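Local coordinates for protein Ac-ASP-7 (Ancylostoma caninum, PDB 3S6S) that is of unknown function but belongs to the pathogenesis-related SCP/TAPS proteins secreted by hookworms, and probably acts in host-parasite interactions, at residues G11-D15 with E57-R61; F25-R30 with M106-P112; R45-G49 with C162-S168; L50-L56 with A114-C119; H74-T78 with V137-K143. All blocks are in the same frame, centred on the assembly; numbering follows the deposited sequence.

Contact 1: residues G11-D15 with E57-R61; sequences GCMVD and EEEAR
In the alpha-beta-alpha sandwich of the SCP/TAPS fold, the loop G11-V14 leading into helix 16-34 is tied to helix 54-65 through one carboxylate, that of E57. Its OE2 accepts two successive backbone N-H groups. V14 N lies at 2.8 Å on the syn lone pair of E57 OE2, nearly straight at 169°, whereas M13 N, 2.9 Å from E57 OE2, approaches from above the carboxylate plane on a more bent path. Glutamate has the length for this task: CG stands anti to the backbone N (chi1 157°) and the chain runs extended into the loop. The inverse gamma turn centred on C12 brings M13 N, and V14 N after it, to face the carboxylate, and C12 is also disulfide-bonded to C54. E57 OE1 receives a water shared with V14 O, and bonds to Y52 OH. G11 adopts a positive phi that glycine tolerates easily. At the solvent side, M13 CE rests 3.8 Å from E58 OE2, in a carboxylate that R61 grips side-on with NE and NH2.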
# COMPACT_ATOMS: atom_id res chain seq x y z
N GLY A 11 -12.51 3.45 -12.13
CA GLY A 11 -11.61 2.70 -11.28
C GLY A 11 -11.02 3.68 -10.29
O GLY A 11 -11.44 3.75 -9.14
N CYS A 12 -10.05 4.46 -10.74
CA CYS A 12 -9.56 5.56 -9.94
C CYS A 12 -10.60 6.67 -9.89
O CYS A 12 -10.59 7.58 -10.70
CB CYS A 12 -8.26 6.11 -10.53
SG CYS A 12 -6.83 5.09 -10.18
N MET A 13 -11.52 6.59 -8.94
CA MET A 13 -12.44 7.70 -8.76
C MET A 13 -12.12 8.57 -7.55
O MET A 13 -12.54 9.73 -7.49
CB MET A 13 -13.92 7.29 -8.86
CG MET A 13 -14.34 6.03 -8.18
SD MET A 13 -16.05 5.62 -8.63
CE MET A 13 -15.73 4.19 -9.67
N VAL A 14 -11.35 8.04 -6.62
CA VAL A 14 -10.87 8.85 -5.50
C VAL A 14 -9.99 9.99 -6.01
O VAL A 14 -9.16 9.76 -6.88
CB VAL A 14 -10.11 8.00 -4.46
CG1 VAL A 14 -9.23 8.88 -3.60
CG2 VAL A 14 -11.10 7.20 -3.60
N ASP A 15 -10.17 11.20 -5.47
CA ASP A 15 -9.41 12.39 -5.91
C ASP A 15 -7.92 12.30 -5.66
O ASP A 15 -7.46 11.79 -4.63
CB ASP A 15 -9.92 13.68 -5.26
CG ASP A 15 -11.31 14.08 -5.73
OD1 ASP A 15 -12.01 14.79 -4.96
OD2 ASP A 15 -11.71 13.69 -6.85
N GLU A 57 -8.39 -0.35 -6.76
CA GLU A 57 -9.17 0.67 -6.07
C GLU A 57 -10.67 0.37 -6.21
O GLU A 57 -11.43 0.51 -5.26
CB GLU A 57 -8.87 2.08 -6.55
CG GLU A 57 -10.03 3.02 -6.26
CD GLU A 57 -9.72 4.50 -6.43
OE1 GLU A 57 -8.52 4.87 -6.54
OE2 GLU A 57 -10.68 5.29 -6.44
N GLU A 58 -11.08 -0.07 -7.40
CA GLU A 58 -12.44 -0.50 -7.62
C GLU A 58 -12.80 -1.74 -6.77
O GLU A 58 -13.94 -1.87 -6.31
CB GLU A 58 -12.65 -0.75 -9.12
CG GLU A 58 -14.02 -1.31 -9.52
CD GLU A 58 -15.23 -0.57 -8.90
OE1 GLU A 58 -16.30 -1.21 -8.75
OE2 GLU A 58 -15.11 0.64 -8.58
N GLU A 59 -11.84 -2.64 -6.56
CA GLU A 59 -12.12 -3.76 -5.66
C GLU A 59 -12.29 -3.23 -4.23
O GLU A 59 -13.16 -3.68 -3.50
CB GLU A 59 -11.04 -4.84 -5.73
CG GLU A 59 -10.76 -5.42 -7.14
CD GLU A 59 -9.90 -6.68 -7.09
OE1 GLU A 59 -9.65 -7.28 -8.15
OE2 GLU A 59 -9.48 -7.06 -5.97
N ALA A 60 -11.48 -2.26 -3.85
CA ALA A 60 -11.63 -1.67 -2.53
C ALA A 60 -13.03 -1.06 -2.37
O ALA A 60 -13.65 -1.19 -1.31
CB ALA A 60 -10.54 -0.66 -2.25
N ARG A 61 -13.52 -0.41 -3.43
CA ARG A 61 -14.86 0.16 -3.42
C ARG A 61 -15.91 -0.94 -3.24
O ARG A 61 -16.91 -0.74 -2.54
CB ARG A 61 -15.14 0.96 -4.69
CG ARG A 61 -16.44 1.78 -4.62
CD ARG A 61 -16.89 2.38 -5.98
NE ARG A 61 -17.30 1.35 -6.94
CZ ARG A 61 -18.43 0.64 -6.87
NH1 ARG A 61 -19.30 0.83 -5.88
NH2 ARG A 61 -18.70 -0.29 -7.80
O HOH W 1 -7.78 7.44 -7.54

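Contact 2: residues F25-R30 with M106-P112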
# COMPACT_ATOMS: atom_id res chain seq x y z
N PHE A 25 2.20 7.73 1.82
CA PHE A 25 2.31 7.08 3.11
C PHE A 25 2.82 5.65 2.95
O PHE A 25 3.73 5.22 3.65
CB PHE A 25 0.96 7.07 3.82
CG PHE A 25 0.94 6.24 5.07
CD1 PHE A 25 0.69 4.87 5.00
CD2 PHE A 25 1.17 6.82 6.31
CE1 PHE A 25 0.66 4.10 6.15
CE2 PHE A 25 1.17 6.07 7.47
CZ PHE A 25 0.90 4.70 7.39
N HIS A 26 2.21 4.90 2.04
CA HIS A 26 2.66 3.53 1.80
C HIS A 26 4.09 3.46 1.29
O HIS A 26 4.94 2.81 1.90
CB HIS A 26 1.75 2.82 0.79
CG HIS A 26 0.50 2.27 1.41
ND1 HIS A 26 -0.59 3.06 1.71
CD2 HIS A 26 0.17 1.01 1.78
CE1 HIS A 26 -1.54 2.31 2.23
NE2 HIS A 26 -1.11 1.06 2.29
N ASN A 27 4.37 4.11 0.17
CA ASN A 27 5.67 3.90 -0.47
C ASN A 27 6.81 4.63 0.22
O ASN A 27 7.96 4.14 0.23
CB ASN A 27 5.61 4.15 -1.98
CG ASN A 27 4.93 3.00 -2.71
OD1 ASN A 27 5.31 1.83 -2.56
ND2 ASN A 27 3.88 3.33 -3.47
N GLY A 28 6.49 5.77 0.82
CA GLY A 28 7.43 6.45 1.69
C GLY A 28 7.93 5.55 2.81
O GLY A 28 9.14 5.47 3.07
N LEU A 29 7.01 4.84 3.47
CA LEU A 29 7.42 3.99 4.57
C LEU A 29 8.27 2.87 4.00
O LEU A 29 9.34 2.56 4.51
CB LEU A 29 6.21 3.41 5.28
CG LEU A 29 6.29 3.23 6.80
CD1 LEU A 29 5.34 2.14 7.21
CD2 LEU A 29 7.70 2.92 7.26
N ARG A 30 7.77 2.27 2.93
CA ARG A 30 8.45 1.13 2.33
C ARG A 30 9.86 1.45 1.93
O ARG A 30 10.75 0.62 2.10
CB ARG A 30 7.69 0.66 1.10
CG ARG A 30 6.45 -0.09 1.45
CD ARG A 30 5.85 -0.67 0.20
NE ARG A 30 5.01 -1.76 0.61
CZ ARG A 30 5.14 -3.01 0.21
NH1 ARG A 30 6.06 -3.36 -0.67
NH2 ARG A 30 4.31 -3.91 0.70
N MET A 106 -0.18 -2.52 9.66
CA MET A 106 1.10 -2.18 9.09
C MET A 106 1.84 -3.39 8.50
O MET A 106 2.62 -3.23 7.57
CB MET A 106 1.97 -1.43 10.10
CG MET A 106 1.46 -0.02 10.42
SD MET A 106 1.43 1.09 8.99
CE MET A 106 -0.28 1.03 8.58
N ARG A 107 1.58 -4.58 9.03
CA ARG A 107 2.12 -5.79 8.41
C ARG A 107 1.79 -5.88 6.92
O ARG A 107 2.65 -6.24 6.12
CB ARG A 107 1.58 -7.05 9.08
CG ARG A 107 2.40 -7.55 10.22
CD ARG A 107 1.96 -8.97 10.53
NE ARG A 107 2.93 -9.92 10.02
CZ ARG A 107 2.62 -11.00 9.32
NH1 ARG A 107 1.34 -11.27 9.06
NH2 ARG A 107 3.59 -11.80 8.89
N GLN A 108 0.55 -5.57 6.56
CA GLN A 108 0.16 -5.59 5.16
C GLN A 108 0.84 -4.45 4.38
O GLN A 108 1.41 -4.66 3.31
CB GLN A 108 -1.35 -5.51 5.01
CG GLN A 108 -1.81 -5.40 3.57
CD GLN A 108 -1.55 -6.68 2.77
OE1 GLN A 108 -2.26 -7.69 2.94
NE2 GLN A 108 -0.54 -6.64 1.89
N VAL A 109 0.77 -3.24 4.94
CA VAL A 109 1.31 -2.04 4.32
C VAL A 109 2.77 -2.22 3.90
O VAL A 109 3.23 -1.71 2.88
CB VAL A 109 1.26 -0.87 5.33
CG1 VAL A 109 2.05 0.35 4.82
CG2 VAL A 109 -0.20 -0.52 5.63
N VAL A 110 3.46 -3.03 4.67
CA VAL A 110 4.91 -3.03 4.70
C VAL A 110 5.53 -4.33 4.13
O VAL A 110 6.74 -4.43 3.97
CB VAL A 110 5.32 -2.71 6.17
CG1 VAL A 110 6.28 -3.72 6.76
CG2 VAL A 110 5.76 -1.26 6.30
N TYR A 111 4.66 -5.29 3.79
CA TYR A 111 5.02 -6.60 3.25
C TYR A 111 5.78 -6.46 1.93
O TYR A 111 5.20 -6.05 0.93
CB TYR A 111 3.73 -7.40 3.00
CG TYR A 111 3.91 -8.81 2.50
CD1 TYR A 111 2.99 -9.39 1.65
CD2 TYR A 111 5.00 -9.59 2.90
CE1 TYR A 111 3.14 -10.69 1.19
CE2 TYR A 111 5.17 -10.88 2.44
CZ TYR A 111 4.24 -11.42 1.59
OH TYR A 111 4.40 -12.72 1.15
N PRO A 112 7.07 -6.83 1.92
CA PRO A 112 7.95 -6.58 0.77
C PRO A 112 7.53 -7.27 -0.53
O PRO A 112 8.01 -6.87 -1.59
CB PRO A 112 9.31 -7.12 1.24
CG PRO A 112 9.24 -7.07 2.74
CD PRO A 112 7.81 -7.39 3.07
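R30 grips a single carbonyl oxygen, V109 O, with two nitrogens side-on. R30 NE gives V109 O the shorter, straighter bond, 2.9 Å at 156°; R30 NH2 lies 3.3 Å from V109 O and comes from above the carbonyl plane. V109 O itself sits close to the guanidinium plane. The extended chain from CG to NE carries the group across from helix 16-34 to the last turn of helix 103-110. NH2 also faces Y111 O at the guanidinium edge, but the modelled separation is too short to be trusted in detail. Beyond the pair of segments, NH1 bonds to Y48 O.

The rest is mostly apolar packing, between helices crossing at -77°. V109 CG1 lies 3.6 Å from H26 CD2, the two side chains meeting at about a right angle; the H26 ring is fixed by bonds from ND1 to I22 O and between NE2 and Y140 OH. L29 CD1 touches V110 CG2 at 3.5 Å. M106 SD meets the edge of the F25 ring in a Met-aromatic contact, 5.2 Å from its centroid, the bends at chi2 and chi3 bringing the sulfur back toward the ring. Carbonyls in the last turn of a helix, with few N-H partners ahead of them, tend to be good acceptors, so a buried arginine suits this place: its cation is probably stabilised by the peptide oxygens it collects.

Contact 3: residues R45-G49 with C162-S168; sequences REMYG and CTYYKGS
E46 reaches from the loop before strand 51-53 to the loop C162-S168, sliding past Y164 in the opposite direction. E46 CB lies 3.8 Å from Y164 CE1, and CG carries on over the same face, near its CD1-CE1 rim, to a carboxylate stacked on the ring, planes only 21° apart. CG anti to the backbone N (chi1 177°) and an extended chain give the glutamate this reach. At the tip, OE1 takes the T163 hydroxyl, T163 OG1 to E46 OE1 being 2.6 Å, on its syn lone pair. OE2 accepts two backbone N-H groups: Y164 N, 2.8 Å from E46 OE2, on the syn lone pair, and T163 N, 2.7 Å from E46 OE2, from above the carboxylate plane.

Y48, two residues on, supports the same loop. Y48 OH accepts from Y165 N at 2.8 Å, Y48 CE1 packs 3.6 Å from Y164 CB, and the Y48 face receives the edge of Y165 in a T-shaped stack with planes at 85°. The Y165 hydroxyl bonds to K113 O, and K113 also makes a cation-pi contact with Y164. C162 joins C175 by a disulfide, so this loop belongs to the cysteine-rich C-terminal part of the chain. Three donors around one carboxylate would be expected to keep E46 ionised, and probably hold in place a loop with neither helix nor strand.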
# COMPACT_ATOMS: atom_id res chain seq x y z
N ARG A 45 16.36 -4.33 3.33
CA ARG A 45 15.92 -5.50 2.58
C ARG A 45 15.48 -5.14 1.17
O ARG A 45 15.29 -3.97 0.84
CB ARG A 45 14.76 -6.20 3.30
CG ARG A 45 13.54 -5.32 3.48
CD ARG A 45 13.42 -4.87 4.93
NE ARG A 45 12.44 -5.68 5.65
CZ ARG A 45 12.42 -5.87 6.97
NH1 ARG A 45 13.34 -5.32 7.75
NH2 ARG A 45 11.47 -6.62 7.50
N GLU A 46 15.31 -6.18 0.36
CA GLU A 46 14.67 -6.03 -0.93
C GLU A 46 13.24 -5.60 -0.65
O GLU A 46 12.57 -6.17 0.22
CB GLU A 46 14.69 -7.34 -1.70
CG GLU A 46 13.98 -7.28 -3.03
CD GLU A 46 14.19 -8.53 -3.85
OE1 GLU A 46 15.14 -9.28 -3.57
OE2 GLU A 46 13.39 -8.77 -4.78
N MET A 47 12.79 -4.57 -1.35
CA MET A 47 11.44 -4.09 -1.18
C MET A 47 10.85 -3.73 -2.54
O MET A 47 11.54 -3.19 -3.40
CB MET A 47 11.43 -2.88 -0.23
CG MET A 47 10.06 -2.26 0.02
SD MET A 47 8.99 -3.18 1.15
CE MET A 47 9.88 -2.99 2.71
N TYR A 48 9.58 -4.06 -2.74
CA TYR A 48 8.88 -3.65 -3.95
C TYR A 48 8.05 -2.44 -3.63
O TYR A 48 7.43 -2.41 -2.58
CB TYR A 48 8.00 -4.77 -4.50
CG TYR A 48 8.78 -5.68 -5.41
CD1 TYR A 48 9.81 -6.47 -4.91
CD2 TYR A 48 8.52 -5.72 -6.79
CE1 TYR A 48 10.55 -7.28 -5.73
CE2 TYR A 48 9.26 -6.54 -7.62
CZ TYR A 48 10.28 -7.32 -7.08
OH TYR A 48 11.03 -8.14 -7.87
N GLY A 49 8.07 -1.44 -4.49
CA GLY A 49 7.14 -0.33 -4.35
C GLY A 49 5.76 -0.87 -4.68
O GLY A 49 5.64 -1.86 -5.40
N CYS A 162 16.51 -6.67 -7.93
CA CYS A 162 15.15 -7.11 -7.64
C CYS A 162 14.99 -8.57 -8.04
O CYS A 162 15.04 -8.89 -9.23
CB CYS A 162 14.15 -6.23 -8.36
SG CYS A 162 14.44 -4.48 -8.03
N THR A 163 14.80 -9.44 -7.04
CA THR A 163 14.80 -10.89 -7.25
C THR A 163 13.42 -11.55 -7.10
O THR A 163 13.18 -12.63 -7.65
CB THR A 163 15.74 -11.63 -6.25
OG1 THR A 163 15.22 -11.51 -4.91
CG2 THR A 163 17.16 -11.06 -6.29
N TYR A 164 12.53 -10.92 -6.33
CA TYR A 164 11.28 -11.56 -5.96
C TYR A 164 10.40 -11.81 -7.17
O TYR A 164 9.76 -12.85 -7.26
CB TYR A 164 10.50 -10.75 -4.92
CG TYR A 164 11.14 -10.73 -3.55
CD1 TYR A 164 11.00 -9.63 -2.71
CD2 TYR A 164 11.88 -11.82 -3.09
CE1 TYR A 164 11.59 -9.60 -1.46
CE2 TYR A 164 12.46 -11.81 -1.85
CZ TYR A 164 12.31 -10.70 -1.04
OH TYR A 164 12.89 -10.68 0.21
N TYR A 165 10.37 -10.85 -8.09
CA TYR A 165 9.52 -10.98 -9.26
C TYR A 165 10.30 -10.74 -10.53
O TYR A 165 11.23 -9.93 -10.56
CB TYR A 165 8.33 -10.03 -9.18
CG TYR A 165 7.39 -10.33 -8.03
CD1 TYR A 165 6.48 -11.38 -8.10
CD2 TYR A 165 7.43 -9.57 -6.87
CE1 TYR A 165 5.62 -11.66 -7.04
CE2 TYR A 165 6.58 -9.85 -5.80
CZ TYR A 165 5.67 -10.89 -5.90
OH TYR A 165 4.83 -11.16 -4.84
N LYS A 166 9.90 -11.45 -11.58
CA LYS A 166 10.60 -11.45 -12.86
C LYS A 166 11.00 -10.06 -13.39
O LYS A 166 12.17 -9.66 -13.27
CB LYS A 166 9.80 -12.21 -13.92
N GLY A 167 10.04 -9.34 -13.96
CA GLY A 167 10.39 -8.19 -14.80
C GLY A 167 10.43 -6.84 -14.12
O GLY A 167 9.63 -5.95 -14.41
N SER A 168 11.39 -6.66 -13.22
CA SER A 168 11.34 -5.53 -12.31
C SER A 168 12.34 -4.40 -12.60
O SER A 168 13.50 -4.64 -12.92
CB SER A 168 11.51 -6.03 -10.87
OG SER A 168 10.64 -7.12 -10.63

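Contact 4: residues L50-L56 with A114-C119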
# COMPACT_ATOMS: atom_id res chain seq x y z
N LEU A 50 4.71 -0.27 -4.15
CA LEU A 50 3.39 -0.70 -4.56
C LEU A 50 2.94 0.13 -5.75
O LEU A 50 2.89 1.36 -5.70
CB LEU A 50 2.40 -0.56 -3.41
CG LEU A 50 2.68 -1.30 -2.11
CD1 LEU A 50 1.63 -0.92 -1.09
CD2 LEU A 50 2.68 -2.81 -2.33
N VAL A 51 2.60 -0.55 -6.83
CA VAL A 51 1.96 0.12 -7.94
C VAL A 51 0.52 0.45 -7.56
O VAL A 51 -0.22 -0.42 -7.13
CB VAL A 51 1.98 -0.76 -9.18
CG1 VAL A 51 1.03 -0.21 -10.22
CG2 VAL A 51 3.40 -0.88 -9.71
N TYR A 52 0.14 1.72 -7.69
CA TYR A 52 -1.25 2.12 -7.51
C TYR A 52 -2.10 1.66 -8.68
O TYR A 52 -1.84 2.02 -9.83
CB TYR A 52 -1.42 3.64 -7.28
CG TYR A 52 -2.78 3.91 -6.69
CD1 TYR A 52 -2.94 4.01 -5.31
CD2 TYR A 52 -3.91 3.96 -7.49
CE1 TYR A 52 -4.19 4.20 -4.75
CE2 TYR A 52 -5.17 4.16 -6.95
CZ TYR A 52 -5.30 4.27 -5.58
OH TYR A 52 -6.55 4.46 -5.03
N ASP A 53 -3.12 0.87 -8.38
CA ASP A 53 -3.86 0.13 -9.40
C ASP A 53 -5.35 0.44 -9.27
O ASP A 53 -6.00 0.01 -8.31
CB ASP A 53 -3.60 -1.36 -9.23
CG ASP A 53 -4.36 -2.24 -10.23
OD1 ASP A 53 -5.50 -1.91 -10.64
OD2 ASP A 53 -3.80 -3.29 -10.61
N CYS A 54 -5.88 1.15 -10.27
CA CYS A 54 -7.28 1.59 -10.29
C CYS A 54 -8.24 0.42 -10.22
O CYS A 54 -9.33 0.56 -9.66
CB CYS A 54 -7.58 2.42 -11.53
SG CYS A 54 -6.51 3.86 -11.77
N GLY A 55 -7.85 -0.70 -10.82
CA GLY A 55 -8.63 -1.93 -10.72
C GLY A 55 -8.78 -2.36 -9.28
O GLY A 55 -9.88 -2.68 -8.84
N LEU A 56 -7.68 -2.36 -8.53
CA LEU A 56 -7.75 -2.69 -7.12
C LEU A 56 -8.43 -1.60 -6.30
O LEU A 56 -9.01 -1.89 -5.25
CB LEU A 56 -6.37 -3.00 -6.53
CG LEU A 56 -5.67 -4.23 -7.10
CD1 LEU A 56 -4.32 -4.41 -6.44
CD2 LEU A 56 -6.56 -5.47 -6.91
N ALA A 114 4.21 -7.69 -1.62
CA ALA A 114 3.09 -7.03 -2.27
C ALA A 114 3.66 -6.12 -3.35
O ALA A 114 4.73 -5.55 -3.17
CB ALA A 114 2.25 -6.24 -1.25
N THR A 115 2.97 -5.98 -4.48
CA THR A 115 3.49 -5.20 -5.60
C THR A 115 2.50 -4.19 -6.16
O THR A 115 2.87 -3.33 -6.97
CB THR A 115 3.93 -6.08 -6.78
OG1 THR A 115 2.78 -6.56 -7.48
CG2 THR A 115 4.80 -7.23 -6.32
N ARG A 116 1.23 -4.30 -5.75
CA ARG A 116 0.23 -3.33 -6.14
C ARG A 116 -0.94 -3.28 -5.17
O ARG A 116 -1.19 -4.24 -4.44
CB ARG A 116 -0.23 -3.52 -7.59
CG ARG A 116 -0.68 -4.90 -7.96
CD ARG A 116 -1.34 -4.89 -9.34
NE ARG A 116 -0.39 -5.16 -10.42
CZ ARG A 116 -0.50 -4.66 -11.65
NH1 ARG A 116 -1.50 -3.84 -11.96
NH2 ARG A 116 0.41 -4.96 -12.58
N PHE A 117 -1.61 -2.13 -5.16
CA PHE A 117 -2.74 -1.88 -4.29
C PHE A 117 -3.59 -0.75 -4.85
O PHE A 117 -3.15 -0.02 -5.73
CB PHE A 117 -2.27 -1.53 -2.87
CG PHE A 117 -1.81 -0.08 -2.71
CD1 PHE A 117 -0.94 0.51 -3.61
CD2 PHE A 117 -2.26 0.67 -1.63
CE1 PHE A 117 -0.51 1.83 -3.43
CE2 PHE A 117 -1.84 1.99 -1.45
CZ PHE A 117 -0.96 2.57 -2.36
N GLY A 118 -4.79 -0.61 -4.31
CA GLY A 118 -5.65 0.51 -4.57
C GLY A 118 -6.56 0.73 -3.37
O GLY A 118 -6.81 -0.20 -2.59
N CYS A 119 -7.05 1.96 -3.20
CA CYS A 119 -7.90 2.27 -2.05
C CYS A 119 -9.14 3.04 -2.45
O CYS A 119 -9.18 3.70 -3.49
CB CYS A 119 -7.12 3.07 -1.00
SG CYS A 119 -5.46 2.43 -0.68
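V51 and Y52 of strand 51-53 pair in parallel with R116 and F117 of strand 116-123 in the central sheet. V51 N donates to T115 O at 2.8 Å, F117 N returns a bond to V51 O, and D53 N reaches F117 O.

Among the polar side chains, D53, its CG anti to the backbone N (chi1 179°), works in two directions. D53 OD2 takes R116 NH1 at 2.7 Å in a salt bridge; the acceptor lies in the guanidinium plane, yet the donor stands above the carboxylate plane. R116 NH1 also bonds to N7 OD1. D53 OD1 accepts from L56 N at 3.1 Å, making D53 the N-cap of helix 54-65. Y52 OH, also bonded to E57 OE1, accepts from C119 N at 3.1 Å and 169°.

The face carrying Y52 and F117 is aromatic. The edge of Y52 meets the face of F117 with planes at 75°, and L50 CD1 makes a CH-pi contact over F117, 4.0 Å from the ring centroid. G118 CA makes another over Y52; with no CB to run into D53 O and L56 C, glycine suits the site.

The aspartate thus couples strand pairing to helix start: its charge is probably stabilised by both the arginine and the helix N-terminus.

Contact 5: residues H74-T78 with V137-K143; sequences HRGVT and VCVYDKK
Strand 76-83, outermost in the central mixed sheet, pairs antiparallel with strand 133-140, and the approach begins with H74 and R75 beside D141 and Y140. H74, with positive phi, is the C-prime residue of the Schellman motif ending helix 69-72, and turns the chain toward the sheet. R75 lays its aliphatic part on the neighbouring strand: R75 CB is 3.3 Å from Y140 O and 3.8 Å from V139 CG1. Its chain bends at chi2, and NE forms a salt bridge with E59, so one arginine serves both an apolar and a charged surface.

G76 opens the pairing with two bonds, G76 N to Y140 O at 3.0 Å and Y140 N to G76 O at 2.8 Å. Having no side chain, it lets the chain at K143 come close, K143 CB lying 3.8 Å from G76 CA. V77 forms a non-hydrogen-bonded pair with V139; beta-branched valines suit an extended strand. Both lie against A70, and V77 CG1 reaches V137 CG2 at 4.2 Å. T78 returns to a hydrogen-bonded pair with C138, whose SG is joined to C119. On this other face of the sheet, T78 OG1 sits between the backbone N and the carbonyl carbon (chi1 62°), which brings it into the plane of the Y140 ring. There it is hydrogen-bonded to Y140 OH, itself also bonded to H26 NE2, at 2.7 Å, either hydroxyl being able to donate.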
# COMPACT_ATOMS: atom_id res chain seq x y z
N HIS A 74 -8.87 -13.19 -2.92
CA HIS A 74 -7.56 -13.55 -2.38
C HIS A 74 -6.62 -12.36 -2.28
O HIS A 74 -5.42 -12.48 -2.56
CB HIS A 74 -6.93 -14.67 -3.20
CG HIS A 74 -7.73 -15.94 -3.17
ND1 HIS A 74 -8.53 -16.33 -4.22
CD2 HIS A 74 -7.89 -16.87 -2.20
CE1 HIS A 74 -9.14 -17.46 -3.90
NE2 HIS A 74 -8.77 -17.80 -2.68
N ARG A 75 -7.18 -11.24 -1.84
CA ARG A 75 -6.43 -10.01 -1.68
C ARG A 75 -6.08 -9.75 -0.22
O ARG A 75 -6.69 -10.32 0.68
CB ARG A 75 -7.26 -8.82 -2.17
CG ARG A 75 -7.85 -8.99 -3.54
CD ARG A 75 -6.75 -9.14 -4.56
NE ARG A 75 -7.24 -8.83 -5.90
CZ ARG A 75 -6.62 -9.18 -7.02
NH1 ARG A 75 -5.48 -9.87 -6.96
NH2 ARG A 75 -7.13 -8.84 -8.19
N GLY A 76 -5.12 -8.87 0.00
CA GLY A 76 -4.90 -8.31 1.32
C GLY A 76 -5.81 -7.10 1.45
O GLY A 76 -6.19 -6.49 0.44
N VAL A 77 -6.18 -6.76 2.68
CA VAL A 77 -7.07 -5.65 2.94
C VAL A 77 -6.58 -4.88 4.16
O VAL A 77 -6.18 -5.48 5.16
CB VAL A 77 -8.53 -6.11 3.20
CG1 VAL A 77 -9.45 -4.91 3.41
CG2 VAL A 77 -9.03 -6.97 2.05
N THR A 78 -6.61 -3.55 4.07
CA THR A 78 -6.51 -2.70 5.25
C THR A 78 -7.70 -1.74 5.34
O THR A 78 -8.30 -1.37 4.33
CB THR A 78 -5.21 -1.89 5.30
OG1 THR A 78 -5.14 -1.01 4.17
CG2 THR A 78 -4.00 -2.83 5.35
N VAL A 137 -10.89 1.63 2.66
CA VAL A 137 -10.18 0.36 2.59
C VAL A 137 -9.12 0.39 1.51
O VAL A 137 -9.26 1.04 0.48
CB VAL A 137 -11.10 -0.94 2.52
CG1 VAL A 137 -12.55 -0.66 2.89
CG2 VAL A 137 -10.97 -1.67 1.19
N CYS A 138 -8.02 -0.31 1.80
CA CYS A 138 -7.03 -0.64 0.79
C CYS A 138 -7.00 -2.14 0.54
O CYS A 138 -7.17 -2.97 1.46
CB CYS A 138 -5.65 -0.12 1.15
SG CYS A 138 -5.57 1.67 1.22
N VAL A 139 -6.80 -2.46 -0.72
CA VAL A 139 -6.74 -3.81 -1.22
C VAL A 139 -5.38 -3.99 -1.87
O VAL A 139 -4.90 -3.13 -2.64
CB VAL A 139 -7.89 -4.06 -2.24
CG1 VAL A 139 -7.53 -5.18 -3.18
CG2 VAL A 139 -9.22 -4.33 -1.50
N TYR A 140 -4.75 -5.11 -1.54
CA TYR A 140 -3.40 -5.41 -1.97
C TYR A 140 -3.38 -6.71 -2.75
O TYR A 140 -4.19 -7.59 -2.50
CB TYR A 140 -2.49 -5.52 -0.76
CG TYR A 140 -2.58 -4.33 0.16
CD1 TYR A 140 -3.70 -4.14 0.95
CD2 TYR A 140 -1.55 -3.39 0.23
CE1 TYR A 140 -3.80 -3.06 1.79
CE2 TYR A 140 -1.65 -2.31 1.08
CZ TYR A 140 -2.78 -2.15 1.85
OH TYR A 140 -2.90 -1.08 2.69
N ASP A 141 -2.48 -6.82 -3.71
CA ASP A 141 -2.44 -8.01 -4.53
C ASP A 141 -1.88 -9.18 -3.72
O ASP A 141 -2.21 -10.33 -3.99
CB ASP A 141 -1.67 -7.79 -5.84
CG ASP A 141 -0.17 -7.60 -5.63
OD1 ASP A 141 0.57 -7.83 -6.61
OD2 ASP A 141 0.28 -7.23 -4.52
N LYS A 142 -1.06 -8.88 -2.72
CA LYS A 142 -0.49 -9.96 -1.93
C LYS A 142 -0.56 -9.74 -0.41
O LYS A 142 -0.12 -8.72 0.12
CB LYS A 142 0.93 -10.30 -2.38
CG LYS A 142 1.37 -11.67 -1.90
CD LYS A 142 2.71 -12.09 -2.51
CE LYS A 142 2.98 -13.59 -2.32
NZ LYS A 142 2.83 -14.03 -0.90
N LYS A 143 -1.13 -10.72 0.27
CA LYS A 143 -1.35 -10.72 1.69
C LYS A 143 -0.29 -11.57 2.36
O LYS A 143 -0.08 -12.70 1.96
CB LYS A 143 -2.71 -11.33 1.97
CG LYS A 143 -2.99 -11.60 3.41
CD LYS A 143 -4.39 -12.10 3.54
CE LYS A 143 -4.86 -12.12 4.98
NZ LYS A 143 -6.19 -12.81 5.07

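Contacts 4 and 5 share the central sheet, their centres about 9 Å apart, joined by the C119-C138 disulfide and the bond between T115 OG1 and D141 OD1. Contact 2, equally central, covers the face that carries Y140 and F117, its centre about 12 Å from those of contacts 4 and 5: N27 OD1 takes L50 N, and Q108 NE2 bonds to K142 O. Helix 54-65 of contact 1 lies against V137 and V139 on the other face; the C12-C54 disulfide ties contact 1 to contact 4, and E59 and R75 tie it to contact 5. Contacts 1 and 3 are the outlying pair, about 25 Å apart between centres, yet Y48 and M47 of contact 3 touch R30 of contact 2.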